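Local coordinates for cystathionine gamma-lyase (Saccharomyces cerevisiae, PDB 1N8P), which belongs to the Cys/Met metabolism family of PLP-dependent enzymes and binds pyridoxal-5'-phosphate, at residues E276-V281 against Q386-A391; S320-S325 against V368-G373; P290-V295 against R300-G305. All blocks are in the same frame, centred on the assembly; numbering follows the deposited sequence.

Contact 1: residues E276-V281 against Q386-A391; sequences ENVVAV and QALKQA
L388 has its CG close to anti to the carbonyl carbon (chi1 -78°) and its CD1 carried straight on from CA (chi2 -179°), which stretches the CD1 methyl out from helix 377-392 toward N277 and V278. V278 meets it with CG2, since CG1 lies anti to the backbone N (chi1 -177°) and leaves the other branch to turn to the helix. This is the carboxy-terminal alpha/beta domain of a fold-type I PLP enzyme, and the contact joins its last helix to strand 278-282, an outermost strand of the smaller sheet.

On the helix side a single methyl, L388 CD1, makes both contacts. V278 CG2 comes to 4.2 Å from L388 CD1, a loose apolar meeting, while the nearest CA atoms, those of N277 and L388, are 7.1 Å apart; side chains bridge the gap rather than backbones. F322 of helix 316-325, F270 of helix 253-271 and I312 of strand 307-312 also touch L388, and L271 lies on V278, so the leucine plugs into a largely apolar junction of three helices and the sheet edge.

N277 works at the boundary of that junction. Its OD1 is hydrogen-bonded to T392 OG1, at the last turn of the same helix; L388 O is a second acceptor within reach of that hydroxyl, whose one proton is not assigned between them. No hydrogen bond runs directly between 276-281 and 386-391. Nearer the backbone, CB of N277 lies 4.4 Å from L388 CD1.

Contact 2: residues S320-S325 against V368-G373; sequences SKFASS and VRISVG
F322 presents one side of its ring, the CD2-CE2 bond, to V368 CG1. That methyl lies 3.6 Å from F322 CD2 and 3.7 Å from F322 CE2, approaching obliquely; V368 CG2 stands a little further off, 4.1 Å from F322 CD2. Further along the strand I370 CG2 comes up at the ring's edge, near its plane, 4.3 Å from F322 CE2. All three side chains are buried and the meeting is wholly apolar.

The next shell explains how they get there. F322 holds CG anti to its backbone N (chi1 -176°), beside the carbonyl carbon, and this swings the ring off helix 316-325 onto the sheet. V368 and I370, two apart on strand 367-371, both point at the helix, as beta alternation demands. R369 between them leaves the strand on the other side; its guanidinium makes a salt bridge with E343 and a hydrogen bond with N149, and the side chain touches L335, itself a residue of the pyridoxal-5'-phosphate pocket. The helix ends at S325, where K321 O accepts from S325 N at 2.8 Å and again from S325 OG at 2.9 Å, the hydroxyl lying well above the carbonyl plane.

Around this core F310 of strand 307-312 meets the F322 ring edge to face, and L342 of strand 341-343 touches both F322 and I370. I384 and A387 of helix 377-392 press on the ring too. Elsewhere on helix 316-325, S320 and A323 pack on P40 of the second subunit, so the helix lies between its own domain's sheet and a neighbouring chain.

Contact 3: residues P290-V295 against R300-G305; sequences PNYDVV and RDALGG
Y292 reaches A302 with the very end of its side chain, bridging the start of helix 292-298 and the loop that follows it on the way to strand 307-312 in the carboxy-terminal domain. Followed outward, CB first sets the direction: CG stands anti to the backbone N, beside the carbonyl carbon (chi1 -164°), and the ring then runs out toward the loop. CB and CG meet nothing of 300-305. One flank of the ring instead passes its own helix neighbour, with CD1 4.2 Å and CE1 4.0 Å from V295 CG1. CZ is still 4.5 Å from A302 CB, and only at the tip does the tyrosine close in, OH lying 3.5 Å from A302 CB. The methyl sits off the end of the C-O bond, at about 128° measured CZ-OH-CB.

V295, one turn on, is the second point of approach: its CG1 lies 4.3 Å from A302 O, and the CA atoms of V295 and A302 are the nearest across the two segments, 6.0 Å apart. On the loop side the chain doubles back in a beta turn close to type I', closed by L303 N to R300 O at 2.8 Å. Both middle residues, D301 and A302, have left-handed backbone angles, and the turn brings the A302 methyl within reach of the Y292 hydroxyl.

The turn has polar ties of its own: D301 makes a salt bridge with R258 of helix 253-271, and R300 NE bonds to Y185 O. V154 packs on V295.

Between helix and turn, then, the chemistry is only van der Waals. With no hydrogen bond linking the two segments, the approach depends on fit and sets no direction on the tyrosine hydroxyl, while the turn's polar ties go elsewhere.

Overall arrangement
Contacts 1 and 2 are one neighbourhood: their centres are 11 Å apart, they touch through K321 against A391 and F322 against A387, and both bring a helix against the same five-stranded sheet, contact 1 at an outermost strand and contact 2 on an inner one. Contact 2 is entirely buried and apolar, whereas contact 1, though mostly buried, adds an asparagine with a polar partner. Contact 3 stands apart, 24 and 23 Å from the other two by centres, touching neither. It is partly buried and local, pairing a short helix with the loop just after it, and its meetings mix polar and apolar atoms.

Contact 1: residues E276-V281 against Q386-A391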
loop_
_atom_site.group_PDB
_atom_site.type_symbol
_atom_site.label_atom_id
_atom_site.label_comp_id
_atom_site.label_asym_id
_atom_site.label_seq_id
_atom_site.Cartn_x
_atom_site.Cartn_y
_atom_site.Cartn_z
ATOM N N GLU A 276 -40.148 -12.129 -26.525
ATOM C CA GLU A 276 -41.103 -12.002 -25.433
ATOM C C GLU A 276 -40.865 -10.907 -24.385
ATOM O O GLU A 276 -41.487 -9.843 -24.451
ATOM C CB GLU A 276 -41.260 -13.356 -24.734
ATOM C CG GLU A 276 -42.074 -14.382 -25.533
ATOM C CD GLU A 276 -43.445 -13.850 -25.930
ATOM O OE1 GLU A 276 -44.114 -13.222 -25.080
ATOM O OE2 GLU A 276 -43.856 -14.062 -27.090
ATOM N N ASN A 277 -39.979 -11.166 -23.421
ATOM C CA ASN A 277 -39.670 -10.218 -22.330
ATOM C C ASN A 277 -38.691 -9.046 -22.584
ATOM O O ASN A 277 -38.558 -8.155 -21.747
ATOM C CB ASN A 277 -39.154 -10.987 -21.106
ATOM C CG ASN A 277 -40.149 -11.985 -20.576
ATOM O OD1 ASN A 277 -40.153 -12.285 -19.380
ATOM N ND2 ASN A 277 -40.992 -12.526 -21.460
ATOM N N VAL A 278 -37.994 -9.053 -23.710
ATOM C CA VAL A 278 -37.048 -7.989 -24.014
ATOM C C VAL A 278 -37.519 -7.110 -25.148
ATOM O O VAL A 278 -37.590 -7.562 -26.279
ATOM C CB VAL A 278 -35.721 -8.557 -24.455
ATOM C CG1 VAL A 278 -34.742 -7.433 -24.703
ATOM C CG2 VAL A 278 -35.215 -9.527 -23.431
ATOM N N VAL A 279 -37.832 -5.856 -24.859
ATOM C CA VAL A 279 -38.270 -4.919 -25.899
ATOM C C VAL A 279 -37.103 -4.701 -26.872
ATOM O O VAL A 279 -37.009 -5.357 -27.924
ATOM C CB VAL A 279 -38.668 -3.549 -25.293
ATOM C CG1 VAL A 279 -39.042 -2.607 -26.395
ATOM C CG2 VAL A 279 -39.824 -3.704 -24.314
ATOM N N ALA A 280 -36.212 -3.781 -26.511
ATOM C CA ALA A 280 -35.029 -3.507 -27.320
ATOM C C ALA A 280 -33.770 -3.894 -26.543
ATOM O O ALA A 280 -33.814 -4.086 -25.332
ATOM C CB ALA A 280 -34.970 -2.042 -27.707
ATOM N N VAL A 281 -32.662 -4.000 -27.270
ATOM C CA VAL A 281 -31.371 -4.367 -26.738
ATOM C C VAL A 281 -30.307 -3.552 -27.451
ATOM O O VAL A 281 -30.334 -3.427 -28.669
ATOM C CB VAL A 281 -31.089 -5.861 -26.988
ATOM C CG1 VAL A 281 -29.691 -6.227 -26.534
ATOM C CG2 VAL A 281 -32.109 -6.709 -26.242
ATOM N N GLN A 386 -32.788 -16.092 -15.280
ATOM C CA GLN A 386 -33.361 -16.247 -13.965
ATOM C C GLN A 386 -33.867 -14.934 -13.381
ATOM O O GLN A 386 -34.644 -14.944 -12.430
ATOM C CB GLN A 386 -32.298 -16.867 -13.058
ATOM C CG GLN A 386 -32.627 -16.954 -11.583
ATOM C CD GLN A 386 -32.510 -15.633 -10.874
ATOM O OE1 GLN A 386 -31.651 -14.812 -11.203
ATOM N NE2 GLN A 386 -33.362 -15.419 -9.884
ATOM N N ALA A 387 -33.452 -13.803 -13.938
ATOM C CA ALA A 387 -33.890 -12.525 -13.389
ATOM C C ALA A 387 -34.952 -11.828 -14.220
ATOM O O ALA A 387 -35.624 -10.925 -13.725
ATOM C CB ALA A 387 -32.700 -11.605 -13.181
ATOM N N LEU A 388 -35.095 -12.226 -15.483
ATOM C CA LEU A 388 -36.120 -11.621 -16.323
ATOM C C LEU A 388 -37.425 -12.093 -15.743
ATOM O O LEU A 388 -38.327 -11.301 -15.505
ATOM C CB LEU A 388 -36.027 -12.093 -17.772
ATOM C CG LEU A 388 -34.951 -11.493 -18.676
ATOM C CD1 LEU A 388 -35.067 -12.098 -20.082
ATOM C CD2 LEU A 388 -35.106 -9.993 -18.712
ATOM N N LYS A 389 -37.512 -13.394 -15.495
ATOM C CA LYS A 389 -38.724 -13.961 -14.941
ATOM C C LYS A 389 -39.108 -13.268 -13.638
ATOM O O LYS A 389 -40.259 -12.892 -13.451
ATOM C CB LYS A 389 -38.547 -15.459 -14.747
ATOM C CG LYS A 389 -38.113 -16.168 -16.016
ATOM C CD LYS A 389 -38.217 -17.695 -15.888
ATOM C CE LYS A 389 -37.551 -18.444 -17.063
ATOM N NZ LYS A 389 -38.036 -18.019 -18.417
ATOM N N GLN A 390 -38.142 -13.071 -12.750
ATOM C CA GLN A 390 -38.397 -12.412 -11.474
ATOM C C GLN A 390 -39.123 -11.083 -11.683
ATOM O O GLN A 390 -40.144 -10.829 -11.051
ATOM C CB GLN A 390 -37.079 -12.161 -10.743
ATOM C CG GLN A 390 -36.249 -13.411 -10.486
ATOM C CD GLN A 390 -36.333 -13.915 -9.039
ATOM O OE1 GLN A 390 -35.948 -13.215 -8.086
ATOM N NE2 GLN A 390 -36.829 -15.145 -8.874
ATOM N N ALA A 391 -38.588 -10.247 -12.577
ATOM C CA ALA A 391 -39.161 -8.932 -12.889
ATOM C C ALA A 391 -40.540 -9.079 -13.505
ATOM O O ALA A 391 -41.445 -8.300 -13.223
ATOM C CB ALA A 391 -38.260 -8.182 -13.835
#

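Contact 2: residues S320-S325 against V368-G373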
loop_
_atom_site.group_PDB
_atom_site.type_symbol
_atom_site.label_atom_id
_atom_site.label_comp_id
_atom_site.label_asym_id
_atom_site.label_seq_id
_atom_site.Cartn_x
_atom_site.Cartn_y
_atom_site.Cartn_z
ATOM N N SER A 320 -36.240 -1.797 -12.085
ATOM C CA SER A 320 -35.746 -1.666 -10.729
ATOM C C SER A 320 -35.702 -3.081 -10.140
ATOM O O SER A 320 -34.796 -3.430 -9.393
ATOM C CB SER A 320 -36.686 -0.781 -9.923
ATOM O OG SER A 320 -35.998 -0.166 -8.851
ATOM N N LYS A 321 -36.688 -3.895 -10.504
ATOM C CA LYS A 321 -36.787 -5.275 -10.044
ATOM C C LYS A 321 -35.550 -6.055 -10.493
ATOM O O LYS A 321 -34.803 -6.587 -9.670
ATOM C CB LYS A 321 -38.039 -5.912 -10.637
ATOM C CG LYS A 321 -38.269 -7.352 -10.244
ATOM C CD LYS A 321 -38.804 -7.440 -8.840
ATOM C CE LYS A 321 -39.399 -8.799 -8.581
ATOM N NZ LYS A 321 -40.302 -8.738 -7.399
ATOM N N PHE A 322 -35.365 -6.129 -11.808
ATOM C CA PHE A 322 -34.232 -6.801 -12.423
ATOM C C PHE A 322 -32.963 -6.370 -11.704
ATOM O O PHE A 322 -32.191 -7.179 -11.238
ATOM C CB PHE A 322 -34.135 -6.387 -13.886
ATOM C CG PHE A 322 -33.068 -7.095 -14.652
ATOM C CD1 PHE A 322 -33.313 -8.329 -15.205
ATOM C CD2 PHE A 322 -31.817 -6.519 -14.827
ATOM C CE1 PHE A 322 -32.332 -8.984 -15.921
ATOM C CE2 PHE A 322 -30.834 -7.174 -15.544
ATOM C CZ PHE A 322 -31.095 -8.407 -16.091
ATOM N N ALA A 323 -32.759 -5.073 -11.606
ATOM C CA ALA A 323 -31.581 -4.555 -10.961
ATOM C C ALA A 323 -31.333 -5.114 -9.563
ATOM O O ALA A 323 -30.274 -4.874 -8.985
ATOM C CB ALA A 323 -31.658 -3.041 -10.915
ATOM N N SER A 324 -32.288 -5.852 -9.008
ATOM C CA SER A 324 -32.103 -6.401 -7.671
ATOM C C SER A 324 -32.233 -7.918 -7.598
ATOM O O SER A 324 -31.607 -8.569 -6.777
ATOM C CB SER A 324 -33.100 -5.769 -6.713
ATOM O OG SER A 324 -33.003 -4.356 -6.736
ATOM N N SER A 325 -33.058 -8.475 -8.465
ATOM C CA SER A 325 -33.281 -9.902 -8.493
ATOM C C SER A 325 -32.013 -10.645 -8.877
ATOM O O SER A 325 -31.901 -11.838 -8.634
ATOM C CB SER A 325 -34.401 -10.211 -9.495
ATOM O OG SER A 325 -35.522 -9.359 -9.279
ATOM N N VAL A 368 -32.446 -1.018 -18.700
ATOM C CA VAL A 368 -31.453 -1.584 -17.798
ATOM C C VAL A 368 -30.091 -1.638 -18.510
ATOM O O VAL A 368 -29.969 -2.166 -19.626
ATOM C CB VAL A 368 -31.835 -3.015 -17.349
ATOM C CG1 VAL A 368 -30.661 -3.674 -16.653
ATOM C CG2 VAL A 368 -33.021 -2.963 -16.417
ATOM N N ARG A 369 -29.076 -1.073 -17.869
ATOM C CA ARG A 369 -27.730 -1.075 -18.415
ATOM C C ARG A 369 -26.826 -1.986 -17.578
ATOM O O ARG A 369 -26.756 -1.858 -16.347
ATOM C CB ARG A 369 -27.187 0.334 -18.427
ATOM C CG ARG A 369 -25.693 0.455 -18.591
ATOM C CD ARG A 369 -25.383 1.910 -18.577
ATOM N NE ARG A 369 -24.055 2.302 -18.114
ATOM C CZ ARG A 369 -23.505 1.946 -16.962
ATOM N NH1 ARG A 369 -24.147 1.143 -16.122
ATOM N NH2 ARG A 369 -22.337 2.470 -16.616
ATOM N N ILE A 370 -26.148 -2.914 -18.248
ATOM C CA ILE A 370 -25.269 -3.860 -17.569
ATOM C C ILE A 370 -23.818 -3.898 -18.052
ATOM O O ILE A 370 -23.513 -3.826 -19.241
ATOM C CB ILE A 370 -25.852 -5.292 -17.599
ATOM C CG1 ILE A 370 -26.101 -5.737 -19.021
ATOM C CG2 ILE A 370 -27.184 -5.313 -16.889
ATOM C CD1 ILE A 370 -26.813 -7.056 -19.097
ATOM N N SER A 371 -22.938 -3.995 -17.065
ATOM C CA SER A 371 -21.489 -4.049 -17.206
ATOM C C SER A 371 -21.044 -5.517 -16.995
ATOM O O SER A 371 -20.878 -5.969 -15.854
ATOM C CB SER A 371 -20.886 -3.143 -16.124
ATOM O OG SER A 371 -19.503 -2.949 -16.269
ATOM N N VAL A 372 -20.880 -6.269 -18.076
ATOM C CA VAL A 372 -20.460 -7.645 -17.951
ATOM C C VAL A 372 -19.011 -7.769 -17.449
ATOM O O VAL A 372 -18.107 -7.123 -17.992
ATOM C CB VAL A 372 -20.551 -8.346 -19.279
ATOM C CG1 VAL A 372 -20.208 -9.810 -19.115
ATOM C CG2 VAL A 372 -21.929 -8.158 -19.856
ATOM N N GLY A 373 -18.815 -8.598 -16.410
ATOM C CA GLY A 373 -17.502 -8.836 -15.817
ATOM C C GLY A 373 -16.813 -10.044 -16.431
ATOM O O GLY A 373 -17.038 -10.342 -17.613
#

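Contact 3: residues P290-V295 against R300-G305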
loop_
_atom_site.group_PDB
_atom_site.type_symbol
_atom_site.label_atom_id
_atom_site.label_comp_id
_atom_site.label_asym_id
_atom_site.label_seq_id
_atom_site.Cartn_x
_atom_site.Cartn_y
_atom_site.Cartn_z
ATOM N N PRO A 290 -27.425 -0.212 -35.213
ATOM C CA PRO A 290 -27.547 0.945 -36.084
ATOM C C PRO A 290 -26.285 1.386 -36.757
ATOM O O PRO A 290 -26.310 1.843 -37.885
ATOM C CB PRO A 290 -28.117 1.994 -35.157
ATOM C CG PRO A 290 -29.098 1.189 -34.400
ATOM C CD PRO A 290 -28.288 -0.052 -34.032
ATOM N N ASN A 291 -25.158 1.237 -36.106
ATOM C CA ASN A 291 -23.959 1.719 -36.763
ATOM C C ASN A 291 -22.950 0.592 -36.957
ATOM O O ASN A 291 -21.745 0.840 -37.085
ATOM C CB ASN A 291 -23.365 2.865 -35.920
ATOM C CG ASN A 291 -24.447 3.841 -35.377
ATOM O OD1 ASN A 291 -24.983 4.688 -36.114
ATOM N ND2 ASN A 291 -24.765 3.710 -34.080
ATOM N N TYR A 292 -23.461 -0.636 -37.024
ATOM C CA TYR A 292 -22.600 -1.796 -37.148
ATOM C C TYR A 292 -21.481 -1.659 -38.167
ATOM O O TYR A 292 -20.442 -2.324 -38.053
ATOM C CB TYR A 292 -23.410 -3.055 -37.455
ATOM C CG TYR A 292 -22.605 -4.305 -37.194
ATOM C CD1 TYR A 292 -22.407 -4.768 -35.891
ATOM C CD2 TYR A 292 -21.925 -4.939 -38.225
ATOM C CE1 TYR A 292 -21.541 -5.816 -35.622
ATOM C CE2 TYR A 292 -21.056 -5.986 -37.971
ATOM C CZ TYR A 292 -20.858 -6.419 -36.670
ATOM O OH TYR A 292 -19.936 -7.413 -36.427
ATOM N N ASP A 293 -21.691 -0.794 -39.155
ATOM C CA ASP A 293 -20.708 -0.564 -40.210
ATOM C C ASP A 293 -19.465 0.079 -39.609
ATOM O O ASP A 293 -18.346 -0.255 -39.982
ATOM C CB ASP A 293 -21.316 0.320 -41.313
ATOM C CG ASP A 293 -21.530 1.794 -40.877
ATOM O OD1 ASP A 293 -22.272 2.074 -39.897
ATOM O OD2 ASP A 293 -20.953 2.681 -41.549
ATOM N N VAL A 294 -19.681 0.985 -38.657
ATOM C CA VAL A 294 -18.599 1.689 -37.967
ATOM C C VAL A 294 -17.872 0.749 -37.003
ATOM O O VAL A 294 -16.646 0.766 -36.880
ATOM C CB VAL A 294 -19.146 2.876 -37.170
ATOM C CG1 VAL A 294 -18.016 3.601 -36.494
ATOM C CG2 VAL A 294 -19.913 3.792 -38.088
ATOM N N VAL A 295 -18.662 -0.066 -36.321
ATOM C CA VAL A 295 -18.167 -1.041 -35.380
ATOM C C VAL A 295 -17.094 -1.832 -36.104
ATOM O O VAL A 295 -15.956 -1.878 -35.668
ATOM C CB VAL A 295 -19.326 -1.943 -34.953
ATOM C CG1 VAL A 295 -18.811 -3.207 -34.271
ATOM C CG2 VAL A 295 -20.245 -1.159 -34.040
ATOM N N ARG A 300 -11.825 -3.731 -32.711
ATOM C CA ARG A 300 -11.049 -4.934 -32.985
ATOM C C ARG A 300 -11.966 -6.168 -33.070
ATOM O O ARG A 300 -12.839 -6.382 -32.222
ATOM C CB ARG A 300 -10.031 -5.185 -31.883
ATOM C CG ARG A 300 -9.286 -6.501 -32.051
ATOM C CD ARG A 300 -8.415 -6.754 -30.830
ATOM N NE ARG A 300 -7.549 -5.611 -30.567
ATOM C CZ ARG A 300 -6.295 -5.536 -30.974
ATOM N NH1 ARG A 300 -5.783 -6.550 -31.651
ATOM N NH2 ARG A 300 -5.569 -4.455 -30.714
ATOM N N ASP A 301 -11.752 -6.978 -34.104
ATOM C CA ASP A 301 -12.516 -8.196 -34.320
ATOM C C ASP A 301 -14.016 -8.011 -34.238
ATOM O O ASP A 301 -14.778 -8.977 -34.256
ATOM C CB ASP A 301 -12.064 -9.249 -33.330
ATOM C CG ASP A 301 -10.644 -9.668 -33.567
ATOM O OD1 ASP A 301 -10.349 -10.076 -34.700
ATOM O OD2 ASP A 301 -9.821 -9.590 -32.636
ATOM N N ALA A 302 -14.424 -6.753 -34.189
ATOM C CA ALA A 302 -15.831 -6.368 -34.101
ATOM C C ALA A 302 -16.419 -6.680 -32.714
ATOM O O ALA A 302 -17.616 -6.988 -32.591
ATOM C CB ALA A 302 -16.630 -7.056 -35.194
ATOM N N LEU A 303 -15.569 -6.597 -31.682
ATOM C CA LEU A 303 -15.988 -6.863 -30.312
ATOM C C LEU A 303 -16.905 -5.727 -29.879
ATOM O O LEU A 303 -16.583 -4.561 -30.084
ATOM C CB LEU A 303 -14.764 -6.965 -29.399
ATOM C CG LEU A 303 -13.820 -8.157 -29.642
ATOM C CD1 LEU A 303 -12.507 -8.000 -28.874
ATOM C CD2 LEU A 303 -14.511 -9.403 -29.240
ATOM N N GLY A 304 -18.054 -6.070 -29.300
ATOM C CA GLY A 304 -19.010 -5.055 -28.891
ATOM C C GLY A 304 -18.707 -4.376 -27.582
ATOM O O GLY A 304 -19.218 -3.303 -27.284
ATOM N N GLY A 305 -17.866 -5.000 -26.780
ATOM C CA GLY A 305 -17.503 -4.397 -25.505
ATOM C C GLY A 305 -18.061 -5.212 -24.366
ATOM O O GLY A 305 -18.380 -6.380 -24.558
#